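Local structure of CT263 (Chlamydia trachomatis, 4QAS) at residues F77-Y91 and I161-F175. The protein probably hydrolyses the N-glycosidic bond of a futalosine-type nucleoside in menaquinone synthesis, as a nucleosidase of the MTAN family. The protein carries 1 engineered substitution. Residues are numbered along the deposited sequence; the frame is centred on the assembly and turned at random.
Sequences FAGAANPNIPLLKTY and IKVSSNYTTREGQDF. Engineered in segment 161-175: Asn166 (natural residue Asp).
Strand 161-167 lies between two partners, pairing in parallel with 77-80 along one edge and antiparallel with 90-91 along the other, while loop 81-89 passes from the first partner to the second. The parallel side is held by Ala78, which receives from Ser165 N and donates to Val163 O, and by Ala80 N, whose bond to Asn166 O is short (2.7 Å) and nearly straight. Across the other edge, Tyr91 and Lys162 exchange two backbone bonds.

Ser164 ties the loop down. Its OG, held between backbone N and carbonyl carbon (chi1 49°), donates in plane to a lone pair of Pro86 O at 2.7 Å and accepts from Lys89 N at 3.1 Å, while its own backbone bonds Leu88 N and Lys89 O. Farther along, the Tyr167 hydroxyl donates to Ile85 O (2.7 Å), and CD1 and CE1 of the ring touch Ala80 CB. Leu87 spreads its two methyls over two aromatic rings: CD2 over one face of Tyr167, 3.7 Å from the centroid, and CD1 over one face of Phe175, 4.0 Å from that centroid. Leu88 CD1 meets the Phe175 edge in plane. The engineered Asn166 accepts from Ser165 OG through OD1 and donates from ND2 to Tyr167 O.

Lys162 NZ forms a salt bridge with Asp141 and shares a water with Phe77 O. Strand 139-141 flanks 77-80 on the edge away from 161-167, and Leu183 of helix 180-197 packs on Phe77, Leu88 and Ser165, so helix 180-197 covers this part of the sheet and loop 81-89.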
ATOM      1  N   PHE A  77      13.450 -10.382  -1.666  1.00 11.94           N
ATOM      2  CA  PHE A  77      14.668  -9.978  -0.972  1.00 12.62           C
ATOM      3  C   PHE A  77      15.887 -10.373  -1.799  1.00 12.47           C
ATOM      4  O   PHE A  77      15.895 -11.386  -2.484  1.00 14.28           O
ATOM      5  CB  PHE A  77      14.781 -10.697   0.377  1.00 12.66           C
ATOM      6  CG  PHE A  77      13.578 -10.557   1.298  1.00 13.34           C
ATOM      7  CD1 PHE A  77      12.663  -9.526   1.173  1.00 12.80           C
ATOM      8  CD2 PHE A  77      13.404 -11.463   2.320  1.00 14.36           C
ATOM      9  CE1 PHE A  77      11.572  -9.430   2.041  1.00 14.14           C
ATOM     10  CE2 PHE A  77      12.316 -11.353   3.193  1.00 17.47           C
ATOM     11  CZ  PHE A  77      11.425 -10.352   3.053  1.00 16.19           C
ATOM     12  N   ALA A  78      16.952  -9.580  -1.699  1.00 12.80           N
ATOM     13  CA  ALA A  78      18.208  -9.947  -2.325  1.00 11.89           C
ATOM     14  C   ALA A  78      19.367  -9.509  -1.445  1.00 12.21           C
ATOM     15  O   ALA A  78      19.382  -8.386  -0.946  1.00 13.32           O
ATOM     16  CB  ALA A  78      18.363  -9.337  -3.731  1.00 12.05           C
ATOM     17  N   GLY A  79      20.345 -10.392  -1.325  1.00 13.20           N
ATOM     18  CA  GLY A  79      21.589 -10.025  -0.673  1.00 13.40           C
ATOM     19  C   GLY A  79      22.364  -9.007  -1.485  1.00 14.33           C
ATOM     20  O   GLY A  79      22.309  -8.986  -2.710  1.00 14.18           O
ATOM     21  N   ALA A  80      23.130  -8.161  -0.797  1.00 14.45           N
ATOM     22  CA  ALA A  80      24.028  -7.206  -1.435  1.00 14.23           C
ATOM     23  C   ALA A  80      25.453  -7.717  -1.322  1.00 16.18           C
ATOM     24  O   ALA A  80      25.974  -7.892  -0.206  1.00 15.92           O
ATOM     25  CB  ALA A  80      23.905  -5.851  -0.760  1.00 16.08           C
ATOM     26  N   ALA A  81      26.089  -7.931  -2.466  1.00 16.45           N
ATOM     27  CA  ALA A  81      27.444  -8.442  -2.524  1.00 17.52           C
ATOM     28  C   ALA A  81      28.467  -7.348  -2.818  1.00 17.06           C
ATOM     29  O   ALA A  81      29.652  -7.656  -3.017  1.00 20.96           O
ATOM     30  CB  ALA A  81      27.520  -9.548  -3.592  1.00 18.69           C
ATOM     31  N   ASN A  82      28.036  -6.090  -2.869  1.00 16.87           N
ATOM     32  CA  ASN A  82      28.913  -4.946  -3.039  1.00 18.21           C
ATOM     33  C   ASN A  82      28.573  -4.008  -1.890  1.00 16.73           C
ATOM     34  O   ASN A  82      27.393  -3.677  -1.694  1.00 16.74           O
ATOM     35  CB  ASN A  82      28.654  -4.259  -4.382  1.00 20.50           C
ATOM     36  CG  ASN A  82      29.649  -3.155  -4.664  1.00 26.85           C
ATOM     37  OD1 ASN A  82      29.956  -2.339  -3.792  1.00 25.46           O
ATOM     38  ND2 ASN A  82      30.179  -3.135  -5.877  1.00 29.82           N
ATOM     39  N   PRO A  83      29.567  -3.560  -1.109  1.00 17.67           N
ATOM     40  CA  PRO A  83      29.265  -2.653   0.012  1.00 17.18           C
ATOM     41  C   PRO A  83      28.670  -1.317  -0.395  1.00 17.03           C
ATOM     42  O   PRO A  83      28.131  -0.626   0.475  1.00 17.14           O
ATOM     43  CB  PRO A  83      30.631  -2.473   0.671  1.00 18.74           C
ATOM     44  CG  PRO A  83      31.621  -2.656  -0.455  1.00 21.60           C
ATOM     45  CD  PRO A  83      31.022  -3.772  -1.262  1.00 18.52           C
ATOM     46  N   ASN A  84      28.747  -0.930  -1.663  1.00 18.59           N
ATOM     47  CA  ASN A  84      28.149   0.343  -2.061  1.00 20.99           C
ATOM     48  C   ASN A  84      26.639   0.266  -2.259  1.00 22.16           C
ATOM     49  O   ASN A  84      26.027   1.277  -2.625  1.00 22.46           O
ATOM     50  CB  ASN A  84      28.837   0.931  -3.292  1.00 25.91           C
ATOM     51  CG  ASN A  84      28.563   0.153  -4.554  1.00 25.76           C
ATOM     52  OD1 ASN A  84      27.588  -0.598  -4.654  1.00 27.16           O
ATOM     53  ND2 ASN A  84      29.422   0.352  -5.555  1.00 32.70           N
ATOM     54  N   ILE A  85      26.033  -0.896  -2.035  1.00 17.11           N
ATOM     55  CA  ILE A  85      24.576  -1.038  -2.034  1.00 16.58           C
ATOM     56  C   ILE A  85      24.103  -0.900  -0.590  1.00 15.06           C
ATOM     57  O   ILE A  85      24.425  -1.770   0.232  1.00 16.68           O
ATOM     58  CB  ILE A  85      24.184  -2.412  -2.594  1.00 16.39           C
ATOM     59  CG1 ILE A  85      24.595  -2.512  -4.063  1.00 18.24           C
ATOM     60  CG2 ILE A  85      22.688  -2.677  -2.434  1.00 16.59           C
ATOM     61  CD1 ILE A  85      24.525  -3.914  -4.647  1.00 20.27           C
ATOM     62  N   PRO A  86      23.361   0.145  -0.237  1.00 15.39           N
ATOM     63  CA  PRO A  86      22.829   0.225   1.118  1.00 16.31           C
ATOM     64  C   PRO A  86      21.742  -0.823   1.299  1.00 16.08           C
ATOM     65  O   PRO A  86      21.133  -1.271   0.326  1.00 15.19           O
ATOM     66  CB  PRO A  86      22.241   1.639   1.189  1.00 18.77           C
ATOM     67  CG  PRO A  86      21.819   1.903  -0.205  1.00 22.09           C
ATOM     68  CD  PRO A  86      22.841   1.228  -1.094  1.00 18.12           C
ATOM     69  N   LEU A  87      21.509  -1.238   2.540  1.00 14.76           N
ATOM     70  CA  LEU A  87      20.408  -2.144   2.850  1.00 14.22           C
ATOM     71  C   LEU A  87      19.063  -1.413   2.908  1.00 13.76           C
ATOM     72  O   LEU A  87      18.985  -0.187   3.034  1.00 15.87           O
ATOM     73  CB  LEU A  87      20.660  -2.874   4.165  1.00 14.94           C
ATOM     74  CG  LEU A  87      21.972  -3.660   4.208  1.00 15.00           C
ATOM     75  CD1 LEU A  87      21.988  -4.527   5.433  1.00 17.36           C
ATOM     76  CD2 LEU A  87      22.147  -4.514   2.964  1.00 14.78           C
ATOM     77  N   LEU A  88      17.981  -2.199   2.803  1.00 13.77           N
ATOM     78  CA  LEU A  88      16.610  -1.677   2.874  1.00 13.24           C
ATOM     79  C   LEU A  88      16.298  -0.742   1.720  1.00 15.82           C
ATOM     80  O   LEU A  88      15.451   0.150   1.842  1.00 19.83           O
ATOM     81  CB  LEU A  88      16.296  -1.019   4.219  1.00 15.69           C
ATOM     82  CG  LEU A  88      16.117  -2.059   5.314  1.00 20.77           C
ATOM     83  CD1 LEU A  88      16.253  -1.414   6.674  1.00 26.89           C
ATOM     84  CD2 LEU A  88      14.765  -2.724   5.193  1.00 28.83           C
ATOM     85  N   LYS A  89      16.957  -0.932   0.587  1.00 14.02           N
ATOM     86  CA  LYS A  89      16.744  -0.117  -0.603  1.00 14.71           C
ATOM     87  C   LYS A  89      16.132  -0.979  -1.701  1.00 12.93           C
ATOM     88  O   LYS A  89      16.582  -2.100  -1.951  1.00 12.86           O
ATOM     89  CB  LYS A  89      18.052   0.490  -1.090  1.00 14.87           C
ATOM     90  CG  LYS A  89      17.904   1.414  -2.269  1.00 15.86           C
ATOM     91  CD  LYS A  89      19.131   2.241  -2.512  1.00 18.83           C
ATOM     92  CE  LYS A  89      18.991   3.050  -3.764  1.00 20.28           C
ATOM     93  NZ  LYS A  89      17.952   4.097  -3.644  1.00 28.93           N
ATOM     94  N   THR A  90      15.121  -0.452  -2.369  1.00 13.75           N
ATOM     95  CA  THR A  90      14.385  -1.169  -3.389  0.63 13.81           C
ATOM     96  C   THR A  90      14.935  -0.814  -4.759  1.00 14.43           C
ATOM     97  O   THR A  90      15.076   0.367  -5.084  1.00 16.80           O
ATOM     98  CB  THR A  90      12.917  -0.779  -3.287  0.63 14.98           C
ATOM     99  OG1 THR A  90      12.515  -0.904  -1.915  0.63 14.41           O
ATOM    100  CG2 THR A  90      12.088  -1.645  -4.203  0.63 14.49           C
ATOM    101  N   TYR A  91      15.243  -1.829  -5.550  1.00 12.98           N
ATOM    102  CA  TYR A  91      15.745  -1.676  -6.901  1.00 12.80           C
ATOM    103  C   TYR A  91      14.822  -2.396  -7.863  1.00 12.42           C
ATOM    104  O   TYR A  91      14.108  -3.326  -7.493  1.00 13.72           O
ATOM    105  CB  TYR A  91      17.129  -2.311  -7.030  1.00 13.62           C
ATOM    106  CG  TYR A  91      18.194  -1.633  -6.240  1.00 13.09           C
ATOM    107  CD1 TYR A  91      18.464  -1.982  -4.928  1.00 14.96           C
ATOM    108  CD2 TYR A  91      18.987  -0.646  -6.823  1.00 14.94           C
ATOM    109  CE1 TYR A  91      19.470  -1.377  -4.220  1.00 15.32           C
ATOM    110  CE2 TYR A  91      20.009  -0.037  -6.121  1.00 16.47           C
ATOM    111  CZ  TYR A  91      20.246  -0.398  -4.806  1.00 16.69           C
ATOM    112  OH  TYR A  91      21.256   0.178  -4.050  1.00 19.36           O
ATOM    113  N   ILE A 161      11.367  -6.500  -8.683  1.00 12.53           N
ATOM    114  CA  ILE A 161      11.636  -5.573  -7.588  1.00 13.30           C
ATOM    115  C   ILE A 161      12.429  -6.372  -6.566  1.00 12.53           C
ATOM    116  O   ILE A 161      11.973  -7.422  -6.109  1.00 13.29           O
ATOM    117  CB  ILE A 161      10.342  -5.086  -6.928  1.00 13.56           C
ATOM    118  CG1 ILE A 161       9.461  -4.358  -7.936  1.00 15.15           C
ATOM    119  CG2 ILE A 161      10.662  -4.171  -5.762  1.00 15.51           C
ATOM    120  CD1 ILE A 161       8.024  -4.117  -7.462  1.00 16.88           C
ATOM    121  N   LYS A 162      13.611  -5.883  -6.211  1.00 12.32           N
ATOM    122  CA  LYS A 162      14.431  -6.544  -5.211  1.00 11.62           C
ATOM    123  C   LYS A 162      14.848  -5.518  -4.173  1.00 11.40           C
ATOM    124  O   LYS A 162      15.371  -4.466  -4.518  1.00 12.69           O
ATOM    125  CB  LYS A 162      15.653  -7.215  -5.833  1.00 12.99           C
ATOM    126  CG  LYS A 162      15.278  -8.315  -6.829  1.00 13.78           C
ATOM    127  CD  LYS A 162      14.836  -9.620  -6.173  1.00 13.13           C
ATOM    128  CE  LYS A 162      14.010 -10.495  -7.135  1.00 15.09           C
ATOM    129  NZ  LYS A 162      13.836 -11.876  -6.660  1.00 15.61           N
ATOM    130  N   VAL A 163      14.630  -5.860  -2.905  1.00 11.36           N
ATOM    131  CA  VAL A 163      15.045  -5.010  -1.789  1.00 11.48           C
ATOM    132  C   VAL A 163      16.281  -5.630  -1.155  1.00 11.52           C
ATOM    133  O   VAL A 163      16.316  -6.828  -0.900  1.00 11.87           O
ATOM    134  CB  VAL A 163      13.915  -4.796  -0.768  1.00 11.57           C
ATOM    135  CG1 VAL A 163      13.470  -6.065  -0.133  1.00 12.05           C
ATOM    136  CG2 VAL A 163      14.346  -3.788   0.294  1.00 12.12           C
ATOM    137  N   SER A 164      17.311  -4.812  -0.956  1.00 12.38           N
ATOM    138  CA  SER A 164      18.557  -5.293  -0.353  1.00 11.54           C
ATOM    139  C   SER A 164      18.324  -5.679   1.103  1.00 11.94           C
ATOM    140  O   SER A 164      17.921  -4.848   1.935  1.00 13.98           O
ATOM    141  CB  SER A 164      19.627  -4.230  -0.491  1.00 13.02           C
ATOM    142  OG  SER A 164      19.132  -2.994  -0.069  1.00 14.13           O
ATOM    143  N   SER A 165      18.532  -6.960   1.406  1.00 11.23           N
ATOM    144  CA  SER A 165      18.099  -7.538   2.659  1.00 12.81           C
ATOM    145  C   SER A 165      19.210  -7.804   3.653  1.00 13.22           C
ATOM    146  O   SER A 165      18.914  -8.001   4.829  1.00 14.66           O
ATOM    147  CB  SER A 165      17.335  -8.834   2.393  1.00 13.56           C
ATOM    148  OG  SER A 165      18.104  -9.774   1.680  1.00 14.43           O
ATOM    149  N   ASN A 166      20.459  -7.836   3.204  1.00 13.03           N
ATOM    150  CA  ASN A 166      21.594  -8.226   4.027  1.00 13.37           C
ATOM    151  C   ASN A 166      22.822  -8.181   3.151  1.00 13.92           C
ATOM    152  O   ASN A 166      22.720  -8.246   1.918  1.00 14.94           O
ATOM    153  CB  ASN A 166      21.431  -9.639   4.564  1.00 14.56           C
ATOM    154  CG  ASN A 166      21.382 -10.696   3.462  1.00 16.38           C
ATOM    155  OD1 ASN A 166      20.342 -10.894   2.825  1.00 16.48           O
ATOM    156  ND2 ASN A 166      22.487 -11.396   3.241  1.00 18.15           N
ATOM    157  N   TYR A 167      23.988  -8.039   3.782  1.00 14.13           N
ATOM    158  CA  TYR A 167      25.247  -8.246   3.096  1.00 14.81           C
ATOM    159  C   TYR A 167      25.568  -9.737   3.079  1.00 15.89           C
ATOM    160  O   TYR A 167      25.180 -10.490   3.977  1.00 16.26           O
ATOM    161  CB  TYR A 167      26.385  -7.416   3.729  1.00 15.72           C
ATOM    162  CG  TYR A 167      26.120  -5.955   3.503  1.00 15.67           C
ATOM    163  CD1 TYR A 167      26.117  -5.446   2.203  1.00 14.07           C
ATOM    164  CD2 TYR A 167      25.805  -5.098   4.546  1.00 14.49           C
ATOM    165  CE1 TYR A 167      25.818  -4.133   1.950  1.00 16.16           C
ATOM    166  CE2 TYR A 167      25.489  -3.766   4.302  1.00 16.56           C
ATOM    167  CZ  TYR A 167      25.485  -3.297   2.993  1.00 16.31           C
ATOM    168  OH  TYR A 167      25.138  -1.979   2.777  1.00 17.07           O
ATOM    169  N   THR A 168      26.265 -10.161   2.038  1.00 15.82           N
ATOM    170  CA  THR A 168      26.429 -11.582   1.744  1.00 17.42           C
ATOM    171  C   THR A 168      27.606 -12.183   2.517  1.00 18.80           C
ATOM    172  O   THR A 168      28.540 -12.719   1.939  1.00 21.29           O
ATOM    173  CB  THR A 168      26.568 -11.778   0.235  1.00 18.81           C
ATOM    174  OG1 THR A 168      27.586 -10.905  -0.281  1.00 21.03           O
ATOM    175  CG2 THR A 168      25.254 -11.486  -0.502  1.00 18.80           C
ATOM    176  N   THR A 169      27.530 -12.107   3.852  1.00 18.93           N
ATOM    177  CA  THR A 169      28.537 -12.674   4.745  1.00 19.96           C
ATOM    178  C   THR A 169      27.841 -13.469   5.842  1.00 24.73           C
ATOM    179  O   THR A 169      26.623 -13.387   6.019  1.00 23.36           O
ATOM    180  CB  THR A 169      29.353 -11.565   5.412  1.00 21.82           C
ATOM    181  OG1 THR A 169      28.503 -10.843   6.303  1.00 22.10           O
ATOM    182  CG2 THR A 169      29.948 -10.612   4.389  1.00 21.71           C
ATOM    183  N   ARG A 170      28.629 -14.235   6.604  1.00 26.16           N
ATOM    184  CA  ARG A 170      28.065 -14.960   7.741  1.00 30.81           C
ATOM    185  C   ARG A 170      27.442 -13.996   8.745  1.00 24.95           C
ATOM    186  O   ARG A 170      26.269 -14.145   9.123  1.00 29.47           O
ATOM    187  CB  ARG A 170      29.146 -15.814   8.411  1.00 33.47           C
ATOM    188  N   GLU A 171      28.206 -12.983   9.166  1.00 26.71           N
ATOM    189  CA  GLU A 171      27.718 -12.009  10.141  1.00 26.06           C
ATOM    190  C   GLU A 171      26.543 -11.215   9.601  1.00 25.36           C
ATOM    191  O   GLU A 171      25.735 -10.696  10.378  1.00 28.85           O
ATOM    192  CB  GLU A 171      28.832 -11.035  10.519  1.00 30.92           C
ATOM    193  N   GLY A 172      26.448 -11.071   8.288  1.00 20.13           N
ATOM    194  CA  GLY A 172      25.379 -10.319   7.681  1.00 19.42           C
ATOM    195  C   GLY A 172      24.037 -11.012   7.684  1.00 18.46           C
ATOM    196  O   GLY A 172      23.022 -10.370   7.427  1.00 18.36           O
ATOM    197  N   GLN A 173      23.983 -12.309   7.992  1.00 22.45           N
ATOM    198  CA  GLN A 173      22.704 -13.007   7.880  1.00 21.51           C
ATOM    199  C   GLN A 173      21.712 -12.578   8.959  1.00 22.33           C
ATOM    200  O   GLN A 173      20.500 -12.643   8.736  1.00 22.30           O
ATOM    201  CB  GLN A 173      22.909 -14.522   7.947  1.00 22.70           C
ATOM    202  CG  GLN A 173      23.789 -15.095   6.844  1.00 29.82           C
ATOM    203  CD  GLN A 173      23.266 -14.790   5.452  1.00 29.02           C
ATOM    204  OE1 GLN A 173      22.103 -15.068   5.124  1.00 30.55           O
ATOM    205  NE2 GLN A 173      24.118 -14.188   4.625  1.00 27.95           N
ATOM    206  N   ASP A 174      22.184 -12.137  10.119  1.00 21.72           N
ATOM    207  CA  ASP A 174      21.268 -11.788  11.199  1.00 26.21           C
ATOM    208  C   ASP A 174      20.347 -10.646  10.804  1.00 21.09           C
ATOM    209  O   ASP A 174      19.176 -10.616  11.211  1.00 21.72           O
ATOM    210  CB  ASP A 174      22.056 -11.402  12.449  1.00 31.31           C
ATOM    211  CG  ASP A 174      22.506 -12.605  13.254  1.00 51.16           C
ATOM    212  OD1 ASP A 174      21.778 -13.619  13.269  1.00 41.85           O
ATOM    213  OD2 ASP A 174      23.593 -12.540  13.870  1.00 62.58           O
ATOM    214  N   PHE A 175      20.837  -9.709   9.999  1.00 19.49           N
ATOM    215  CA  PHE A 175      19.992  -8.596   9.590  1.00 19.28           C
ATOM    216  C   PHE A 175      18.787  -9.083   8.791  1.00 17.79           C
ATOM    217  O   PHE A 175      17.659  -8.611   8.990  1.00 18.56           O
ATOM    218  CB  PHE A 175      20.783  -7.575   8.780  1.00 18.66           C
ATOM    219  CG  PHE A 175      20.046  -6.296   8.564  1.00 17.79           C
ATOM    220  CD1 PHE A 175      20.121  -5.279   9.497  1.00 19.44           C
ATOM    221  CD2 PHE A 175      19.258  -6.113   7.447  1.00 17.33           C
ATOM    222  CE1 PHE A 175      19.432  -4.093   9.300  1.00 19.93           C
ATOM    223  CE2 PHE A 175      18.554  -4.947   7.268  1.00 18.93           C
ATOM    224  CZ  PHE A 175      18.650  -3.932   8.183  1.00 20.63           C
TER
HETATM  225  O   HOH W   1      14.104 -12.849  -3.811  1.00 16.84           O